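Local atomic coordinates of delta-endotoxin CYTB (Bacillus thuringiensis serovar kyushuensis, PDB entry 1CBY), a protein that kills the larvae of dipteran insects by making pores in the epithelial cell membrane of the midgut. Residues L58-A63 / M184-L189; Y53-L58 / V234-V239; I155-L160 / T165-N170; T138-F143 / F205-S210. One frame throughout, in Å; residues are numbered along the deposited sequence.

Contact 1: residues L58-A63 / M184-L189; sequences LHLANA and MAVLPL
Leu60 packs on Met184 and Val186 where a helix lies against the central beta sheet of the cytolytic toxin fold. Helix 54-63 supplies Leu60, and strand 183-195 supplies the other two. These residues, two apart on the strand, both point toward the helix. The touch is wholly apolar and buried, and it covers a modest 135 Å² in all.

CD1 of Leu60 does most of the work. Leu60 CD1 reaches CG2 of Val186 at 3.4 Å and SD of Met184 at 3.9 Å, bridging the two strand side chains. Leu60 CB also comes near Val186 CG2, at 3.8 Å, so this methyl crosses the leucine obliquely, near its root as well as its tip. With CG1 trans to the backbone N (chi1 -175°), Val186 is left to meet the helix with its other branch, CG2. Met184 runs straight out from the strand and bends only at its last torsion, chi3 -84°. The methionine and leucine side chains run past each other in opposite directions, with the sulfur beside Leu60 CD1.

The strand edges are held by backbone hydrogen bonds of Met184 with Gln224 and of Ala185 with Ile175. Leu60 also touches Gln224 of strand 210-225. On the helix, Asn62 OD1 accepts a hydrogen bond from Lys29 NZ of the second subunit. Within the turn that carries Leu60, Asn62 N bonds to Leu58 O at 3.0 Å.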
loop_
_atom_site.group_PDB
_atom_site.type_symbol
_atom_site.label_atom_id
_atom_site.label_comp_id
_atom_site.label_asym_id
_atom_site.label_seq_id
_atom_site.Cartn_x
_atom_site.Cartn_y
_atom_site.Cartn_z
ATOM N N LEU A 58 15.231 0.132 5.865
ATOM C CA LEU A 58 15.502 0.966 4.706
ATOM C C LEU A 58 16.912 0.707 4.180
ATOM O O LEU A 58 17.136 0.666 2.966
ATOM C CB LEU A 58 15.306 2.437 5.076
ATOM C CG LEU A 58 14.700 3.362 4.018
ATOM C CD1 LEU A 58 13.577 2.670 3.254
ATOM C CD2 LEU A 58 14.187 4.617 4.695
ATOM N N HIS A 59 17.857 0.503 5.090
ATOM C CA HIS A 59 19.229 0.220 4.701
ATOM C C HIS A 59 19.280 -1.092 3.932
ATOM O O HIS A 59 19.823 -1.154 2.827
ATOM C CB HIS A 59 20.131 0.133 5.927
ATOM C CG HIS A 59 20.688 1.453 6.356
ATOM N ND1 HIS A 59 19.875 2.525 6.623
ATOM C CD2 HIS A 59 21.985 1.821 6.511
ATOM C CE1 HIS A 59 20.687 3.519 6.932
ATOM N NE2 HIS A 59 21.974 3.141 6.878
ATOM N N LEU A 60 18.680 -2.129 4.506
ATOM C CA LEU A 60 18.645 -3.449 3.884
ATOM C C LEU A 60 17.954 -3.396 2.526
ATOM O O LEU A 60 18.408 -4.018 1.563
ATOM C CB LEU A 60 17.947 -4.450 4.812
ATOM C CG LEU A 60 18.768 -4.896 6.028
ATOM C CD1 LEU A 60 17.872 -5.318 7.181
ATOM C CD2 LEU A 60 19.700 -6.019 5.621
ATOM N N ALA A 61 16.879 -2.622 2.441
ATOM C CA ALA A 61 16.147 -2.478 1.190
ATOM C C ALA A 61 17.058 -1.887 0.105
ATOM O O ALA A 61 17.218 -2.472 -0.970
ATOM C CB ALA A 61 14.927 -1.593 1.396
ATOM N N ASN A 62 17.683 -0.751 0.412
ATOM C CA ASN A 62 18.578 -0.072 -0.525
ATOM C C ASN A 62 19.741 -0.937 -0.966
ATOM O O ASN A 62 20.138 -0.892 -2.131
ATOM C CB ASN A 62 19.129 1.222 0.072
ATOM C CG ASN A 62 18.074 2.291 0.216
ATOM O OD1 ASN A 62 16.940 2.140 -0.256
ATOM N ND2 ASN A 62 18.434 3.385 0.873
ATOM N N ALA A 63 20.296 -1.714 -0.042
ATOM C CA ALA A 63 21.423 -2.581 -0.359
ATOM C C ALA A 63 21.059 -3.558 -1.462
ATOM O O ALA A 63 21.880 -3.861 -2.327
ATOM C CB ALA A 63 21.883 -3.333 0.875
ATOM N N MET A 184 15.808 -9.165 12.213
ATOM C CA MET A 184 14.842 -8.624 11.268
ATOM C C MET A 184 14.952 -9.514 10.048
ATOM O O MET A 184 16.046 -9.964 9.706
ATOM C CB MET A 184 15.200 -7.190 10.876
ATOM C CG MET A 184 14.288 -6.615 9.801
ATOM S SD MET A 184 14.680 -4.923 9.375
ATOM C CE MET A 184 13.791 -4.022 10.649
ATOM N N ALA A 185 13.825 -9.802 9.415
ATOM C CA ALA A 185 13.829 -10.647 8.231
ATOM C C ALA A 185 13.577 -9.817 6.974
ATOM O O ALA A 185 12.640 -9.016 6.930
ATOM C CB ALA A 185 12.783 -11.744 8.367
ATOM N N VAL A 186 14.437 -9.978 5.974
ATOM C CA VAL A 186 14.297 -9.253 4.716
ATOM C C VAL A 186 14.100 -10.280 3.624
ATOM O O VAL A 186 14.761 -11.319 3.623
ATOM C CB VAL A 186 15.544 -8.414 4.402
ATOM C CG1 VAL A 186 15.310 -7.577 3.160
ATOM C CG2 VAL A 186 15.878 -7.520 5.578
ATOM N N LEU A 187 13.212 -9.987 2.681
ATOM C CA LEU A 187 12.939 -10.927 1.604
ATOM C C LEU A 187 12.845 -10.279 0.218
ATOM O O LEU A 187 11.785 -9.775 -0.173
ATOM C CB LEU A 187 11.639 -11.688 1.902
ATOM C CG LEU A 187 11.440 -13.138 1.433
ATOM C CD1 LEU A 187 10.019 -13.560 1.752
ATOM C CD2 LEU A 187 11.693 -13.294 -0.053
ATOM N N PRO A 188 13.977 -10.198 -0.503
ATOM C CA PRO A 188 13.986 -9.616 -1.850
ATOM C C PRO A 188 13.341 -10.658 -2.752
ATOM O O PRO A 188 13.869 -11.761 -2.908
ATOM C CB PRO A 188 15.484 -9.495 -2.155
ATOM C CG PRO A 188 16.086 -9.307 -0.819
ATOM C CD PRO A 188 15.351 -10.349 -0.006
ATOM N N LEU A 189 12.192 -10.320 -3.321
ATOM C CA LEU A 189 11.450 -11.235 -4.183
ATOM C C LEU A 189 11.248 -10.672 -5.590
ATOM O O LEU A 189 10.772 -9.551 -5.754
ATOM C CB LEU A 189 10.087 -11.516 -3.549
ATOM C CG LEU A 189 9.084 -12.378 -4.309
ATOM C CD1 LEU A 189 9.552 -13.823 -4.319
ATOM C CD2 LEU A 189 7.724 -12.261 -3.644
#

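Contact 2: residues Y53-L58 / V234-V239; sequences YINQAL and VDIFNV
The Phe237 ring carries Leu58 on one of its faces. The leucine methyl CD2 sits 3.8 Å above the plane of the Phe237 ring, displaced toward the rim. It is a CH-pi contact, with Leu58 CD2 4.1 Å from the Phe237 ring centroid and 22° off the normal. The nearest ring atom is CE2, and the leucine meets the phenylalanine at about a right angle. Phe237 leaves its backbone pointing away from helix 54-63, and it is the far part of the ring that comes back to the leucine.

The second flat group is the Asn55 amide, which lies against Ile236. Asn55 OD1 is 3.6 Å from Ile236 CG1, and Asn55 ND2 is 3.9 Å from Ile236 CG2. Both branches of the isoleucine therefore touch the amide. Asn55 OD1 has a polar partner in the hydroxyl of Ser229.

Ile236 joins the two halves of the contact. With CG1 beside the backbone N (chi1 -65°), CG2 is the branch trans to that N; Ile236 CG2 also meets Leu58 CD2 at 3.5 Å. Leu58 CD2 is thus shared between Ile236 and the Phe237 ring.

In the second subunit, Ile233 packs on both Ile54 and Ile236, and Pro51 packs on Phe237. The carbonyl oxygen of Phe237 is hydrogen-bonded to OG of Ser38, the N-terminal processing stop. The contact is mainly apolar packing of the short last helix, 233-237, on helix 54-63, set in the dimer interface of the inactive protoxin.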
loop_
_atom_site.group_PDB
_atom_site.type_symbol
_atom_site.label_atom_id
_atom_site.label_comp_id
_atom_site.label_asym_id
_atom_site.label_seq_id
_atom_site.Cartn_x
_atom_site.Cartn_y
_atom_site.Cartn_z
ATOM N N TYR A 53 13.186 0.641 13.999
ATOM C CA TYR A 53 13.878 -0.298 13.120
ATOM C C TYR A 53 13.634 0.005 11.644
ATOM O O TYR A 53 14.071 -0.742 10.761
ATOM C CB TYR A 53 13.465 -1.736 13.447
ATOM C CG TYR A 53 13.813 -2.157 14.855
ATOM C CD1 TYR A 53 15.143 -2.276 15.255
ATOM C CD2 TYR A 53 12.816 -2.414 15.793
ATOM C CE1 TYR A 53 15.474 -2.634 16.553
ATOM C CE2 TYR A 53 13.135 -2.775 17.098
ATOM C CZ TYR A 53 14.467 -2.885 17.472
ATOM O OH TYR A 53 14.794 -3.249 18.761
ATOM N N ILE A 54 12.959 1.117 11.377
ATOM C CA ILE A 54 12.665 1.523 10.009
ATOM C C ILE A 54 13.966 1.836 9.276
ATOM O O ILE A 54 14.148 1.435 8.126
ATOM C CB ILE A 54 11.701 2.743 9.978
ATOM C CG1 ILE A 54 10.286 2.292 10.370
ATOM C CG2 ILE A 54 11.715 3.416 8.606
ATOM C CD1 ILE A 54 9.285 3.415 10.540
ATOM N N ASN A 55 14.891 2.497 9.966
ATOM C CA ASN A 55 16.183 2.858 9.387
ATOM C C ASN A 55 16.918 1.601 8.935
ATOM O O ASN A 55 17.444 1.548 7.827
ATOM C CB ASN A 55 17.030 3.611 10.413
ATOM C CG ASN A 55 18.109 4.480 9.774
ATOM O OD1 ASN A 55 18.675 5.350 10.437
ATOM N ND2 ASN A 55 18.390 4.263 8.493
ATOM N N GLN A 56 16.933 0.583 9.790
ATOM C CA GLN A 56 17.592 -0.681 9.477
ATOM C C GLN A 56 16.954 -1.330 8.257
ATOM O O GLN A 56 17.649 -1.816 7.363
ATOM C CB GLN A 56 17.509 -1.630 10.673
ATOM C CG GLN A 56 18.147 -2.993 10.444
ATOM C CD GLN A 56 18.100 -3.873 11.678
ATOM O OE1 GLN A 56 17.516 -3.504 12.699
ATOM N NE2 GLN A 56 18.716 -5.042 11.591
ATOM N N ALA A 57 15.629 -1.329 8.223
ATOM C CA ALA A 57 14.885 -1.913 7.115
ATOM C C ALA A 57 15.199 -1.195 5.802
ATOM O O ALA A 57 15.422 -1.828 4.763
ATOM C CB ALA A 57 13.391 -1.848 7.407
ATOM N N LEU A 58 15.231 0.132 5.865
ATOM C CA LEU A 58 15.502 0.966 4.706
ATOM C C LEU A 58 16.912 0.707 4.180
ATOM O O LEU A 58 17.136 0.666 2.966
ATOM C CB LEU A 58 15.306 2.437 5.076
ATOM C CG LEU A 58 14.700 3.362 4.018
ATOM C CD1 LEU A 58 13.577 2.670 3.254
ATOM C CD2 LEU A 58 14.187 4.617 4.695
ATOM N N VAL A 234 14.444 12.859 8.217
ATOM C CA VAL A 234 14.954 13.269 6.910
ATOM C C VAL A 234 16.300 12.602 6.640
ATOM O O VAL A 234 16.552 12.123 5.534
ATOM C CB VAL A 234 15.108 14.803 6.792
ATOM C CG1 VAL A 234 15.622 15.169 5.410
ATOM C CG2 VAL A 234 13.774 15.494 7.062
ATOM N N ASP A 235 17.144 12.539 7.663
ATOM C CA ASP A 235 18.456 11.922 7.525
ATOM C C ASP A 235 18.275 10.500 7.029
ATOM O O ASP A 235 19.024 10.029 6.173
ATOM C CB ASP A 235 19.193 11.892 8.870
ATOM C CG ASP A 235 19.615 13.274 9.352
ATOM O OD1 ASP A 235 19.096 14.294 8.842
ATOM O OD2 ASP A 235 20.472 13.338 10.262
ATOM N N ILE A 236 17.252 9.832 7.548
ATOM C CA ILE A 236 16.970 8.455 7.163
ATOM C C ILE A 236 16.710 8.332 5.661
ATOM O O ILE A 236 17.334 7.516 4.987
ATOM C CB ILE A 236 15.778 7.871 7.978
ATOM C CG1 ILE A 236 16.161 7.771 9.459
ATOM C CG2 ILE A 236 15.382 6.496 7.450
ATOM C CD1 ILE A 236 15.081 7.210 10.346
ATOM N N PHE A 237 15.843 9.181 5.125
ATOM C CA PHE A 237 15.528 9.122 3.704
ATOM C C PHE A 237 16.583 9.709 2.766
ATOM O O PHE A 237 16.421 9.668 1.548
ATOM C CB PHE A 237 14.146 9.720 3.443
ATOM C CG PHE A 237 13.023 8.900 4.019
ATOM C CD1 PHE A 237 12.596 9.099 5.328
ATOM C CD2 PHE A 237 12.420 7.898 3.267
ATOM C CE1 PHE A 237 11.586 8.309 5.880
ATOM C CE2 PHE A 237 11.409 7.105 3.811
ATOM C CZ PHE A 237 10.994 7.311 5.118
ATOM N N ASN A 238 17.661 10.250 3.322
ATOM C CA ASN A 238 18.744 10.809 2.509
ATOM C C ASN A 238 19.761 9.735 2.149
ATOM O O ASN A 238 20.626 9.948 1.297
ATOM C CB ASN A 238 19.466 11.940 3.247
ATOM C CG ASN A 238 18.791 13.289 3.079
ATOM O OD1 ASN A 238 19.269 14.293 3.606
ATOM N ND2 ASN A 238 17.684 13.328 2.345
ATOM N N VAL A 239 19.683 8.596 2.830
ATOM C CA VAL A 239 20.602 7.490 2.586
ATOM C C VAL A 239 20.449 7.000 1.147
ATOM O O VAL A 239 19.334 6.865 0.644
ATOM C CB VAL A 239 20.349 6.321 3.583
ATOM C CG1 VAL A 239 21.283 5.154 3.294
ATOM C CG2 VAL A 239 20.535 6.800 5.023
#

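Contact 3: residues I155-L160 / T165-N170; sequences IFWHSL and TSYYYN
Phe156, His158 and Tyr168 make the contact-rich part, an aromatic cluster on one face of a two-stranded antiparallel ladder. Phe156 and Tyr168 lie rim to rim and point the same way, and Phe156 CD2 is 3.3 Å from Tyr168 CD2. His158 brings NE2 over one face of the Tyr168 ring, 3.3 Å above its plane, and the two ring planes are at 46°. The histidine ring turns back over the strands because its CG lies between the backbone N and carbonyl carbon (chi1 65°). Ser166 CB covers one face of this imidazole, while Ser159 OG bonds to His158 ND1 at its edge, at 2.9 Å.

The other face packs Ile155, Trp157, Tyr167 and Tyr169. Trp157 CZ3 meets Tyr167 CD2 at 3.6 Å, and Tyr167 OH bonds to Thr142 O.

The backbone loosens toward the turn. Phe156 and Tyr168 exchange two bonds, of which Tyr168 N to Phe156 O is 2.7 Å. At the next such pair, Ser166 N to His158 O is weak at 3.4 Å. Beyond it the exposed Ser159 and Leu160 keep a few touches, such as Leu160 CD2 on Thr165 CG2. The whole is a beta hairpin, with strand 155-158 at an edge of the sheet.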
loop_
_atom_site.group_PDB
_atom_site.type_symbol
_atom_site.label_atom_id
_atom_site.label_comp_id
_atom_site.label_asym_id
_atom_site.label_seq_id
_atom_site.Cartn_x
_atom_site.Cartn_y
_atom_site.Cartn_z
ATOM N N ILE A 155 7.966 -2.633 -12.129
ATOM C CA ILE A 155 7.537 -3.510 -13.212
ATOM C C ILE A 155 8.169 -3.139 -14.553
ATOM O O ILE A 155 8.086 -1.998 -14.996
ATOM C CB ILE A 155 5.993 -3.582 -13.331
ATOM C CG1 ILE A 155 5.603 -4.501 -14.491
ATOM C CG2 ILE A 155 5.393 -2.188 -13.471
ATOM C CD1 ILE A 155 4.134 -4.821 -14.545
ATOM N N PHE A 156 8.817 -4.117 -15.179
ATOM C CA PHE A 156 9.477 -3.923 -16.465
ATOM C C PHE A 156 8.946 -4.917 -17.489
ATOM O O PHE A 156 9.187 -6.120 -17.373
ATOM C CB PHE A 156 10.989 -4.114 -16.314
ATOM C CG PHE A 156 11.755 -3.968 -17.603
ATOM C CD1 PHE A 156 11.871 -2.729 -18.222
ATOM C CD2 PHE A 156 12.373 -5.069 -18.185
ATOM C CE1 PHE A 156 12.593 -2.590 -19.399
ATOM C CE2 PHE A 156 13.097 -4.938 -19.364
ATOM C CZ PHE A 156 13.208 -3.698 -19.971
ATOM N N TRP A 157 8.236 -4.410 -18.491
ATOM C CA TRP A 157 7.679 -5.256 -19.541
ATOM C C TRP A 157 8.743 -5.587 -20.579
ATOM O O TRP A 157 9.805 -4.966 -20.616
ATOM C CB TRP A 157 6.513 -4.556 -20.238
ATOM C CG TRP A 157 5.459 -4.018 -19.315
ATOM C CD1 TRP A 157 5.453 -2.796 -18.705
ATOM C CD2 TRP A 157 4.222 -4.656 -18.950
ATOM N NE1 TRP A 157 4.290 -2.628 -17.998
ATOM C CE2 TRP A 157 3.517 -3.750 -18.127
ATOM C CE3 TRP A 157 3.643 -5.895 -19.243
ATOM C CZ2 TRP A 157 2.259 -4.044 -17.594
ATOM C CZ3 TRP A 157 2.393 -6.189 -18.713
ATOM C CH2 TRP A 157 1.714 -5.264 -17.897
ATOM N N HIS A 158 8.447 -6.579 -21.410
ATOM C CA HIS A 158 9.339 -7.011 -22.477
ATOM C C HIS A 158 8.702 -8.156 -23.257
ATOM O O HIS A 158 7.602 -8.602 -22.924
ATOM C CB HIS A 158 10.711 -7.418 -21.930
ATOM C CG HIS A 158 10.684 -8.620 -21.040
ATOM N ND1 HIS A 158 10.769 -9.891 -21.553
ATOM C CD2 HIS A 158 10.715 -8.679 -19.685
ATOM C CE1 HIS A 158 10.858 -10.692 -20.509
ATOM N NE2 HIS A 158 10.829 -10.006 -19.358
ATOM N N SER A 159 9.365 -8.579 -24.330
ATOM C CA SER A 159 8.889 -9.661 -25.190
ATOM C C SER A 159 7.416 -9.553 -25.588
ATOM O O SER A 159 6.801 -10.540 -25.992
ATOM C CB SER A 159 9.157 -11.009 -24.526
ATOM O OG SER A 159 10.530 -11.128 -24.190
ATOM N N LEU A 160 6.868 -8.343 -25.529
ATOM C CA LEU A 160 5.466 -8.130 -25.864
ATOM C C LEU A 160 5.125 -8.594 -27.268
ATOM O O LEU A 160 5.888 -8.382 -28.211
ATOM C CB LEU A 160 5.079 -6.658 -25.694
ATOM C CG LEU A 160 5.224 -6.063 -24.293
ATOM C CD1 LEU A 160 4.601 -4.675 -24.258
ATOM C CD2 LEU A 160 4.565 -6.969 -23.264
ATOM N N THR A 165 2.936 -11.859 -23.367
ATOM C CA THR A 165 3.239 -10.678 -22.574
ATOM C C THR A 165 4.157 -11.119 -21.437
ATOM O O THR A 165 3.823 -12.033 -20.680
ATOM C CB THR A 165 1.958 -10.058 -21.986
ATOM O OG1 THR A 165 1.098 -9.630 -23.050
ATOM C CG2 THR A 165 2.294 -8.865 -21.102
ATOM N N SER A 166 5.325 -10.498 -21.341
ATOM C CA SER A 166 6.284 -10.833 -20.297
ATOM C C SER A 166 6.634 -9.593 -19.501
ATOM O O SER A 166 6.477 -8.473 -19.991
ATOM C CB SER A 166 7.552 -11.412 -20.915
ATOM O OG SER A 166 7.271 -12.617 -21.600
ATOM N N TYR A 167 7.077 -9.787 -18.264
ATOM C CA TYR A 167 7.459 -8.665 -17.416
ATOM C C TYR A 167 8.196 -9.083 -16.154
ATOM O O TYR A 167 8.172 -10.246 -15.759
ATOM C CB TYR A 167 6.244 -7.787 -17.061
ATOM C CG TYR A 167 5.094 -8.492 -16.361
ATOM C CD1 TYR A 167 5.068 -8.620 -14.971
ATOM C CD2 TYR A 167 4.011 -8.994 -17.087
ATOM C CE1 TYR A 167 3.997 -9.226 -14.323
ATOM C CE2 TYR A 167 2.933 -9.601 -16.449
ATOM C CZ TYR A 167 2.933 -9.714 -15.065
ATOM O OH TYR A 167 1.868 -10.311 -14.425
ATOM N N TYR A 168 8.900 -8.130 -15.562
ATOM C CA TYR A 168 9.635 -8.360 -14.334
ATOM C C TYR A 168 8.881 -7.614 -13.253
ATOM O O TYR A 168 8.367 -6.521 -13.499
ATOM C CB TYR A 168 11.051 -7.802 -14.449
ATOM C CG TYR A 168 11.904 -8.502 -15.478
ATOM C CD1 TYR A 168 11.858 -9.885 -15.629
ATOM C CD2 TYR A 168 12.777 -7.782 -16.290
ATOM C CE1 TYR A 168 12.662 -10.534 -16.557
ATOM C CE2 TYR A 168 13.586 -8.423 -17.223
ATOM C CZ TYR A 168 13.524 -9.797 -17.348
ATOM O OH TYR A 168 14.337 -10.444 -18.250
ATOM N N TYR A 169 8.779 -8.214 -12.074
ATOM C CA TYR A 169 8.090 -7.577 -10.963
ATOM C C TYR A 169 8.951 -7.777 -9.729
ATOM O O TYR A 169 9.211 -8.907 -9.328
ATOM C CB TYR A 169 6.715 -8.200 -10.777
ATOM C CG TYR A 169 5.745 -7.315 -10.037
ATOM C CD1 TYR A 169 5.866 -7.109 -8.663
ATOM C CD2 TYR A 169 4.692 -6.696 -10.706
ATOM C CE1 TYR A 169 4.957 -6.310 -7.971
ATOM C CE2 TYR A 169 3.778 -5.894 -10.019
ATOM C CZ TYR A 169 3.919 -5.710 -8.654
ATOM O OH TYR A 169 3.015 -4.944 -7.969
ATOM N N ASN A 170 9.422 -6.677 -9.154
ATOM C CA ASN A 170 10.287 -6.734 -7.983
ATOM C C ASN A 170 9.541 -6.296 -6.737
ATOM O O ASN A 170 8.906 -5.235 -6.716
ATOM C CB ASN A 170 11.513 -5.848 -8.185
ATOM C CG ASN A 170 12.245 -6.149 -9.480
ATOM O OD1 ASN A 170 12.422 -7.312 -9.854
ATOM N ND2 ASN A 170 12.670 -5.100 -10.174
#

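Contact 4: residues T138-F143 / F205-S210; sequences TIKGTF and FTIKDS
Lys140 and Ile207 cross at about a right angle where helix 129-141 meets a type I beta turn, Thr206 to Asp209. The isoleucine CD1 is laid across the aliphatic part of the lysine. Ile207 CD1 is 3.6 Å from Lys140 CG and 3.7 Å from Lys140 CD, with CB and CE only a little farther. The lysine can offer this flank because its chain is extended throughout beyond CG (chi2 -178°). Its charged end passes on to the second subunit, where NZ forms a salt bridge with Asp147 and a hydrogen bond with Thr148. Asn145 of that subunit packs on Ile207 as well. The pair therefore lies in the dimer interface.

The second touch is looser. CB of Phe205 stands 3.9 Å from the carbonyl oxygen of Phe143. The two rings do not meet. The side chain of Phe143 leads away to Met110 and Leu114 of helix 107-122, and Phe205 packs on Tyr213 of strand 210-225.

Side-chain bonds inside each segment hold the backbone. Thr142 OG1 donates to Thr138 O. In the turn, Asp209 OD2 takes two bonds from Thr206. Thr206 N meets the anti lone pair of Asp209 OD2 at 2.8 Å, and Thr206 OG1 comes to Asp209 OD2 from above the carboxylate plane at 2.9 Å.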
loop_
_atom_site.group_PDB
_atom_site.type_symbol
_atom_site.label_atom_id
_atom_site.label_comp_id
_atom_site.label_asym_id
_atom_site.label_seq_id
_atom_site.Cartn_x
_atom_site.Cartn_y
_atom_site.Cartn_z
ATOM N N THR A 138 -0.199 -8.236 -1.935
ATOM C CA THR A 138 0.956 -7.954 -2.773
ATOM C C THR A 138 1.082 -8.982 -3.905
ATOM O O THR A 138 1.317 -8.615 -5.062
ATOM C CB THR A 138 2.253 -7.940 -1.926
ATOM O OG1 THR A 138 2.231 -6.820 -1.030
ATOM C CG2 THR A 138 3.475 -7.844 -2.802
ATOM N N ILE A 139 0.895 -10.261 -3.585
ATOM C CA ILE A 139 0.993 -11.312 -4.595
ATOM C C ILE A 139 -0.082 -11.117 -5.654
ATOM O O ILE A 139 0.202 -11.178 -6.848
ATOM C CB ILE A 139 0.895 -12.728 -3.978
ATOM C CG1 ILE A 139 2.014 -12.926 -2.957
ATOM C CG2 ILE A 139 1.045 -13.797 -5.058
ATOM C CD1 ILE A 139 3.387 -12.622 -3.507
ATOM N N LYS A 140 -1.301 -10.824 -5.218
ATOM C CA LYS A 140 -2.402 -10.593 -6.145
ATOM C C LYS A 140 -2.059 -9.426 -7.074
ATOM O O LYS A 140 -2.339 -9.470 -8.273
ATOM C CB LYS A 140 -3.690 -10.263 -5.384
ATOM C CG LYS A 140 -4.318 -11.414 -4.629
ATOM C CD LYS A 140 -5.610 -10.951 -3.973
ATOM C CE LYS A 140 -6.335 -12.072 -3.255
ATOM N NZ LYS A 140 -7.570 -11.554 -2.604
ATOM N N GLY A 141 -1.437 -8.395 -6.508
ATOM C CA GLY A 141 -1.064 -7.216 -7.271
ATOM C C GLY A 141 0.005 -7.478 -8.316
ATOM O O GLY A 141 0.232 -6.654 -9.197
ATOM N N THR A 142 0.672 -8.620 -8.207
ATOM C CA THR A 142 1.710 -8.992 -9.153
ATOM C C THR A 142 1.077 -9.514 -10.445
ATOM O O THR A 142 1.732 -9.575 -11.483
ATOM C CB THR A 142 2.634 -10.072 -8.540
ATOM O OG1 THR A 142 3.257 -9.549 -7.359
ATOM C CG2 THR A 142 3.713 -10.507 -9.525
ATOM N N PHE A 143 -0.205 -9.870 -10.388
ATOM C CA PHE A 143 -0.884 -10.402 -11.565
ATOM C C PHE A 143 -2.154 -9.657 -11.959
ATOM O O PHE A 143 -2.623 -9.798 -13.087
ATOM C CB PHE A 143 -1.211 -11.890 -11.366
ATOM C CG PHE A 143 -0.014 -12.736 -11.022
ATOM C CD1 PHE A 143 0.811 -13.245 -12.020
ATOM C CD2 PHE A 143 0.306 -12.999 -9.695
ATOM C CE1 PHE A 143 1.937 -13.999 -11.702
ATOM C CE2 PHE A 143 1.427 -13.751 -9.369
ATOM C CZ PHE A 143 2.246 -14.251 -10.376
ATOM N N PHE A 205 -6.867 -7.997 -16.107
ATOM C CA PHE A 205 -7.054 -9.316 -15.525
ATOM C C PHE A 205 -7.571 -9.218 -14.087
ATOM O O PHE A 205 -7.185 -8.325 -13.328
ATOM C CB PHE A 205 -5.723 -10.063 -15.519
ATOM C CG PHE A 205 -5.522 -10.961 -16.696
ATOM C CD1 PHE A 205 -6.473 -11.030 -17.713
ATOM C CD2 PHE A 205 -4.394 -11.776 -16.770
ATOM C CE1 PHE A 205 -6.303 -11.899 -18.791
ATOM C CE2 PHE A 205 -4.215 -12.647 -17.840
ATOM C CZ PHE A 205 -5.173 -12.711 -18.852
ATOM N N THR A 206 -8.425 -10.158 -13.708
ATOM C CA THR A 206 -8.981 -10.200 -12.361
ATOM C C THR A 206 -8.595 -11.532 -11.705
ATOM O O THR A 206 -8.097 -12.440 -12.372
ATOM C CB THR A 206 -10.519 -10.056 -12.379
ATOM O OG1 THR A 206 -11.096 -11.135 -13.122
ATOM C CG2 THR A 206 -10.927 -8.737 -13.014
ATOM N N ILE A 207 -8.816 -11.636 -10.399
ATOM C CA ILE A 207 -8.504 -12.845 -9.633
ATOM C C ILE A 207 -9.136 -14.105 -10.237
ATOM O O ILE A 207 -8.594 -15.212 -10.106
ATOM C CB ILE A 207 -8.968 -12.668 -8.158
ATOM C CG1 ILE A 207 -8.016 -11.729 -7.414
ATOM C CG2 ILE A 207 -9.033 -13.994 -7.433
ATOM C CD1 ILE A 207 -6.611 -12.276 -7.266
ATOM N N LYS A 208 -10.249 -13.922 -10.939
ATOM C CA LYS A 208 -10.981 -15.027 -11.547
ATOM C C LYS A 208 -10.526 -15.427 -12.951
ATOM O O LYS A 208 -11.104 -16.334 -13.552
ATOM C CB LYS A 208 -12.469 -14.683 -11.604
ATOM C CG LYS A 208 -13.079 -14.237 -10.286
ATOM C CD LYS A 208 -14.551 -13.905 -10.481
ATOM C CE LYS A 208 -15.215 -13.457 -9.194
ATOM N NZ LYS A 208 -16.674 -13.231 -9.396
ATOM N N ASP A 209 -9.521 -14.750 -13.491
ATOM C CA ASP A 209 -9.062 -15.065 -14.837
ATOM C C ASP A 209 -8.054 -16.187 -14.930
ATOM O O ASP A 209 -7.310 -16.445 -13.991
ATOM C CB ASP A 209 -8.558 -13.811 -15.548
ATOM C CG ASP A 209 -9.697 -12.925 -16.022
ATOM O OD1 ASP A 209 -10.553 -13.413 -16.791
ATOM O OD2 ASP A 209 -9.753 -11.750 -15.616
ATOM N N SER A 210 -8.048 -16.858 -16.073
ATOM C CA SER A 210 -7.145 -17.969 -16.318
ATOM C C SER A 210 -6.272 -17.680 -17.535
ATOM O O SER A 210 -6.657 -16.908 -18.418
ATOM C CB SER A 210 -7.952 -19.246 -16.569
ATOM O OG SER A 210 -8.922 -19.454 -15.556
#

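Contacts 1 and 2 are buried and use the same helix, 54-63. Asn55 and Leu58 face the last helix, while Leu60 faces the sheet. Met184 of contact 1 also touches Tyr53 and Ala57 of contact 2. Contacts 3 and 4 are only partly buried, and they meet where Tyr167 and Tyr169 reach Thr142. Contact 3 is the one of the four with a backbone ladder across it, and it also has the aromatic cluster. The other three rest mainly on apolar touches, with one amide in contact 2, and one lysine and a backbone carbonyl in contact 4. Contacts 1, 2 and 4 touch the second subunit; contact 3 does not.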